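Polysaccharide Lyase Family 6 (Bacteroides cellulosilyticus, PDB 6QPS) is a calcium-binding alginate lyase specific for mannuronic acid that probably cleaves its polysaccharide by beta-elimination. Local coordinates at residues G284-I295 against I307-R318. Sequence-based numbering, arbitrary orientation.
Sequences GHNLRGTAGIRI and IKDVRSFGLLVR
Phe313 lays one ring face over Ala291, whose CB, offset toward the rim, stands 3.8 Å from the ring centroid in a CH-pi contact, while CB of Leu316 lies over the opposite face. With chi1 at 56°, CG sits between the backbone N and the carbonyl carbon, which turns the ring toward 284-295 and brings CZ within 3.8 Å of Arg294 CB. The Arg294 guanidinium stands nearly upright to the ring, 80° between planes, with Phe313 CZ at the edge of the guanidinium, near its plane. Behind these side chains, strands 291-295 and 315-318 run parallel, joined by bonds such as Ile295 N to Leu316 O (2.8 Å). On the other face Leu315 CD1 meets Ile295 CG1, within the interior of the parallel beta-helix. In the loops leading into the strands, Thr290 OG1 accepts from Arg311 N (3.0 Å) and donates to Leu287 O (2.8 Å), so one hydroxyl closes the 287-290 turn and ties it to the loop at Arg311. Replacing Phe313 with an alanine would probably uncover Ala291 and leave the Arg294 chain freer to swing. Because Arg294 lies about 4 Å, side chain to side chain, from the calcium ligand Glu244, this aromatic packing probably helps position a positive charge beside the metal site.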
loop_
_atom_site.group_PDB
_atom_site.type_symbol
_atom_site.label_atom_id
_atom_site.label_comp_id
_atom_site.label_asym_id
_atom_site.label_seq_id
_atom_site.Cartn_x
_atom_site.Cartn_y
_atom_site.Cartn_z
ATOM N N GLY A 284 -9.589 -0.701 -13.400
ATOM C CA GLY A 284 -9.670 0.750 -13.385
ATOM C C GLY A 284 -10.991 1.340 -13.847
ATOM O O GLY A 284 -11.276 2.500 -13.557
ATOM N N HIS A 285 -11.793 0.584 -14.596
ATOM C CA HIS A 285 -13.046 1.097 -15.166
ATOM C C HIS A 285 -12.828 2.370 -15.987
ATOM O O HIS A 285 -13.749 3.199 -16.145
ATOM C CB HIS A 285 -14.152 1.296 -14.110
ATOM C CG HIS A 285 -14.808 0.014 -13.693
ATOM N ND1 HIS A 285 -15.445 -0.137 -12.480
ATOM C CD2 HIS A 285 -14.938 -1.172 -14.337
ATOM C CE1 HIS A 285 -15.907 -1.374 -12.382
ATOM N NE2 HIS A 285 -15.643 -2.010 -13.509
ATOM N N ASN A 286 -11.623 2.514 -16.541
ATOM C CA ASN A 286 -11.275 3.650 -17.412
ATOM C C ASN A 286 -11.422 5.003 -16.717
ATOM O O ASN A 286 -11.613 6.032 -17.371
ATOM C CB ASN A 286 -12.072 3.644 -18.726
ATOM C CG ASN A 286 -11.738 2.450 -19.600
ATOM O OD1 ASN A 286 -10.570 2.184 -19.874
ATOM N ND2 ASN A 286 -12.756 1.700 -20.004
ATOM N N LEU A 287 -11.293 5.038 -15.403
ATOM C CA LEU A 287 -11.477 6.279 -14.651
ATOM C C LEU A 287 -10.202 7.120 -14.600
ATOM O O LEU A 287 -9.082 6.617 -14.699
ATOM C CB LEU A 287 -11.951 5.965 -13.232
ATOM C CG LEU A 287 -13.319 5.289 -13.115
ATOM C CD1 LEU A 287 -13.637 5.082 -11.641
ATOM C CD2 LEU A 287 -14.425 6.107 -13.811
ATOM N N ARG A 288 -10.409 8.435 -14.459
ATOM C CA ARG A 288 -9.340 9.423 -14.425
ATOM C C ARG A 288 -8.255 9.008 -13.449
ATOM O O ARG A 288 -8.530 8.649 -12.305
ATOM C CB ARG A 288 -9.947 10.748 -13.964
ATOM C CG ARG A 288 -9.000 11.925 -14.013
ATOM C CD ARG A 288 -9.635 13.150 -13.361
ATOM N NE ARG A 288 -10.823 13.590 -14.068
ATOM C CZ ARG A 288 -11.637 14.525 -13.618
ATOM N NH1 ARG A 288 -11.384 15.107 -12.448
ATOM N NH2 ARG A 288 -12.691 14.858 -14.334
ATOM N N GLY A 289 -7.002 9.039 -13.907
ATOM C CA GLY A 289 -5.856 8.850 -13.027
ATOM C C GLY A 289 -5.531 7.416 -12.633
ATOM O O GLY A 289 -4.502 7.193 -11.972
ATOM N N THR A 290 -6.361 6.439 -12.993
ATOM C CA THR A 290 -6.084 5.046 -12.654
ATOM C C THR A 290 -4.785 4.596 -13.321
ATOM O O THR A 290 -4.477 4.991 -14.462
ATOM C CB THR A 290 -7.250 4.123 -13.066
ATOM O OG1 THR A 290 -7.591 4.320 -14.445
ATOM C CG2 THR A 290 -8.493 4.369 -12.176
ATOM N N ALA A 291 -4.005 3.785 -12.601
ATOM C CA ALA A 291 -2.701 3.362 -13.098
ATOM C C ALA A 291 -2.367 1.965 -12.596
ATOM O O ALA A 291 -2.962 1.452 -11.644
ATOM C CB ALA A 291 -1.606 4.352 -12.683
ATOM N N GLY A 292 -1.353 1.370 -13.232
ATOM C CA GLY A 292 -0.835 0.064 -12.850
ATOM C C GLY A 292 0.475 0.165 -12.077
ATOM O O GLY A 292 0.467 0.662 -10.939
ATOM N N ILE A 293 1.602 -0.249 -12.671
ATOM C CA ILE A 293 2.874 -0.426 -11.961
ATOM C C ILE A 293 3.899 0.525 -12.548
ATOM O O ILE A 293 4.104 0.554 -13.767
ATOM C CB ILE A 293 3.371 -1.884 -12.026
ATOM C CG1 ILE A 293 2.380 -2.796 -11.320
ATOM C CG2 ILE A 293 4.746 -2.023 -11.386
ATOM C CD1 ILE A 293 2.565 -4.299 -11.573
ATOM N N ARG A 294 4.534 1.311 -11.686
ATOM C CA ARG A 294 5.590 2.242 -12.078
ATOM C C ARG A 294 6.930 1.747 -11.551
ATOM O O ARG A 294 7.076 1.519 -10.338
ATOM C CB ARG A 294 5.296 3.652 -11.557
ATOM C CG ARG A 294 6.278 4.734 -11.953
ATOM C CD ARG A 294 5.578 6.068 -12.203
ATOM N NE ARG A 294 4.865 6.623 -11.061
ATOM C CZ ARG A 294 5.351 7.568 -10.250
ATOM N NH1 ARG A 294 6.570 8.042 -10.436
ATOM N NH2 ARG A 294 4.608 8.049 -9.256
ATOM N N ILE A 295 7.905 1.605 -12.452
ATOM C CA ILE A 295 9.218 1.024 -12.160
ATOM C C ILE A 295 10.317 2.087 -12.271
ATOM O O ILE A 295 10.522 2.673 -13.346
ATOM C CB ILE A 295 9.510 -0.155 -13.101
ATOM C CG1 ILE A 295 8.477 -1.260 -12.929
ATOM C CG2 ILE A 295 10.941 -0.651 -12.878
ATOM C CD1 ILE A 295 8.457 -1.892 -11.550
ATOM N N ILE A 307 -3.587 -6.059 -15.202
ATOM C CA ILE A 307 -3.877 -4.618 -15.201
ATOM C C ILE A 307 -4.908 -4.349 -16.286
ATOM O O ILE A 307 -4.645 -4.621 -17.466
ATOM C CB ILE A 307 -2.603 -3.799 -15.454
ATOM C CG1 ILE A 307 -1.627 -4.059 -14.317
ATOM C CG2 ILE A 307 -2.911 -2.343 -15.537
ATOM C CD1 ILE A 307 -0.172 -3.814 -14.611
ATOM N N LYS A 308 -6.083 -3.859 -15.889
ATOM C CA LYS A 308 -7.215 -3.659 -16.793
ATOM C C LYS A 308 -7.777 -2.241 -16.743
ATOM O O LYS A 308 -8.123 -1.732 -15.674
ATOM C CB LYS A 308 -8.342 -4.665 -16.450
ATOM C CG LYS A 308 -9.571 -4.591 -17.344
ATOM C CD LYS A 308 -10.725 -5.478 -16.868
ATOM C CE LYS A 308 -11.813 -5.572 -17.920
ATOM N NZ LYS A 308 -13.042 -6.230 -17.378
ATOM N N ASP A 309 -7.985 -1.658 -17.933
ATOM C CA ASP A 309 -8.737 -0.417 -18.103
ATOM C C ASP A 309 -8.225 0.704 -17.197
ATOM O O ASP A 309 -9.018 1.434 -16.596
ATOM C CB ASP A 309 -10.235 -0.621 -17.845
ATOM C CG ASP A 309 -10.912 -1.540 -18.848
ATOM O OD1 ASP A 309 -10.403 -1.730 -19.987
ATOM O OD2 ASP A 309 -11.998 -2.068 -18.492
ATOM N N VAL A 310 -6.900 0.858 -17.091
ATOM C CA VAL A 310 -6.328 2.004 -16.378
ATOM C C VAL A 310 -5.934 3.056 -17.406
ATOM O O VAL A 310 -5.472 2.720 -18.499
ATOM C CB VAL A 310 -5.143 1.630 -15.465
ATOM C CG1 VAL A 310 -5.611 0.656 -14.388
ATOM C CG2 VAL A 310 -3.972 1.036 -16.238
ATOM N N ARG A 311 -6.088 4.333 -17.060
ATOM C CA ARG A 311 -5.982 5.384 -18.064
ATOM C C ARG A 311 -4.699 6.202 -18.033
ATOM O O ARG A 311 -4.386 6.848 -19.044
ATOM C CB ARG A 311 -7.197 6.311 -17.995
ATOM C CG ARG A 311 -8.459 5.616 -18.501
ATOM C CD ARG A 311 -8.601 5.616 -20.032
ATOM N NE ARG A 311 -7.461 5.037 -20.745
ATOM C CZ ARG A 311 -7.227 3.731 -20.890
ATOM N NH1 ARG A 311 -8.040 2.821 -20.378
ATOM N NH2 ARG A 311 -6.154 3.324 -21.548
ATOM N N SER A 312 -3.940 6.182 -16.939
ATOM C CA SER A 312 -2.688 6.930 -16.895
ATOM C C SER A 312 -1.520 6.165 -17.505
ATOM O O SER A 312 -0.863 6.662 -18.424
ATOM C CB SER A 312 -2.383 7.354 -15.458
ATOM O OG SER A 312 -1.115 7.987 -15.375
ATOM N N PHE A 313 -1.201 5.001 -16.962
ATOM C CA PHE A 313 -0.210 4.086 -17.532
ATOM C C PHE A 313 -0.558 2.701 -17.002
ATOM O O PHE A 313 -1.057 2.571 -15.880
ATOM C CB PHE A 313 1.271 4.424 -17.208
ATOM C CG PHE A 313 1.553 4.509 -15.742
ATOM C CD1 PHE A 313 1.842 3.388 -15.001
ATOM C CD2 PHE A 313 1.498 5.733 -15.090
ATOM C CE1 PHE A 313 2.038 3.492 -13.650
ATOM C CE2 PHE A 313 1.714 5.826 -13.741
ATOM C CZ PHE A 313 1.963 4.701 -13.023
ATOM N N GLY A 314 -0.272 1.670 -17.791
ATOM C CA GLY A 314 -0.378 0.292 -17.330
ATOM C C GLY A 314 0.932 -0.154 -16.709
ATOM O O GLY A 314 0.969 -0.659 -15.581
ATOM N N LEU A 315 2.021 0.052 -17.449
ATOM C CA LEU A 315 3.392 -0.141 -16.983
ATOM C C LEU A 315 4.180 1.089 -17.394
ATOM O O LEU A 315 4.129 1.483 -18.559
ATOM C CB LEU A 315 4.050 -1.359 -17.642
ATOM C CG LEU A 315 5.518 -1.565 -17.252
ATOM C CD1 LEU A 315 5.714 -1.998 -15.816
ATOM C CD2 LEU A 315 6.145 -2.582 -18.226
ATOM N N LEU A 316 4.936 1.674 -16.469
ATOM C CA LEU A 316 5.862 2.753 -16.786
ATOM C C LEU A 316 7.251 2.354 -16.307
ATOM O O LEU A 316 7.416 1.983 -15.138
ATOM C CB LEU A 316 5.407 4.061 -16.138
ATOM C CG LEU A 316 6.108 5.343 -16.602
ATOM C CD1 LEU A 316 5.185 6.557 -16.432
ATOM C CD2 LEU A 316 7.424 5.559 -15.868
ATOM N N VAL A 317 8.234 2.409 -17.212
ATOM C CA VAL A 317 9.639 2.142 -16.885
ATOM C C VAL A 317 10.421 3.431 -17.154
ATOM O O VAL A 317 10.543 3.868 -18.302
ATOM C CB VAL A 317 10.213 0.950 -17.663
ATOM C CG1 VAL A 317 11.678 0.704 -17.245
ATOM C CG2 VAL A 317 9.378 -0.309 -17.425
ATOM N N ARG A 318 10.947 4.042 -16.096
ATOM C CA ARG A 318 11.470 5.399 -16.157
ATOM C C ARG A 318 12.983 5.417 -16.368
ATOM O O ARG A 318 13.702 4.512 -15.930
ATOM C CB ARG A 318 11.165 6.110 -14.840
ATOM C CG ARG A 318 11.180 7.643 -14.925
ATOM C CD ARG A 318 11.253 8.298 -13.547
ATOM N NE ARG A 318 11.137 9.771 -13.581
ATOM C CZ ARG A 318 12.135 10.610 -13.818
ATOM N NH1 ARG A 318 13.360 10.158 -14.061
ATOM N NH2 ARG A 318 11.906 11.916 -13.823
HETATM O O HOH W 1 -12.125 -2.207 -15.664
HETATM O O HOH W 2 -12.793 -0.554 -21.979
#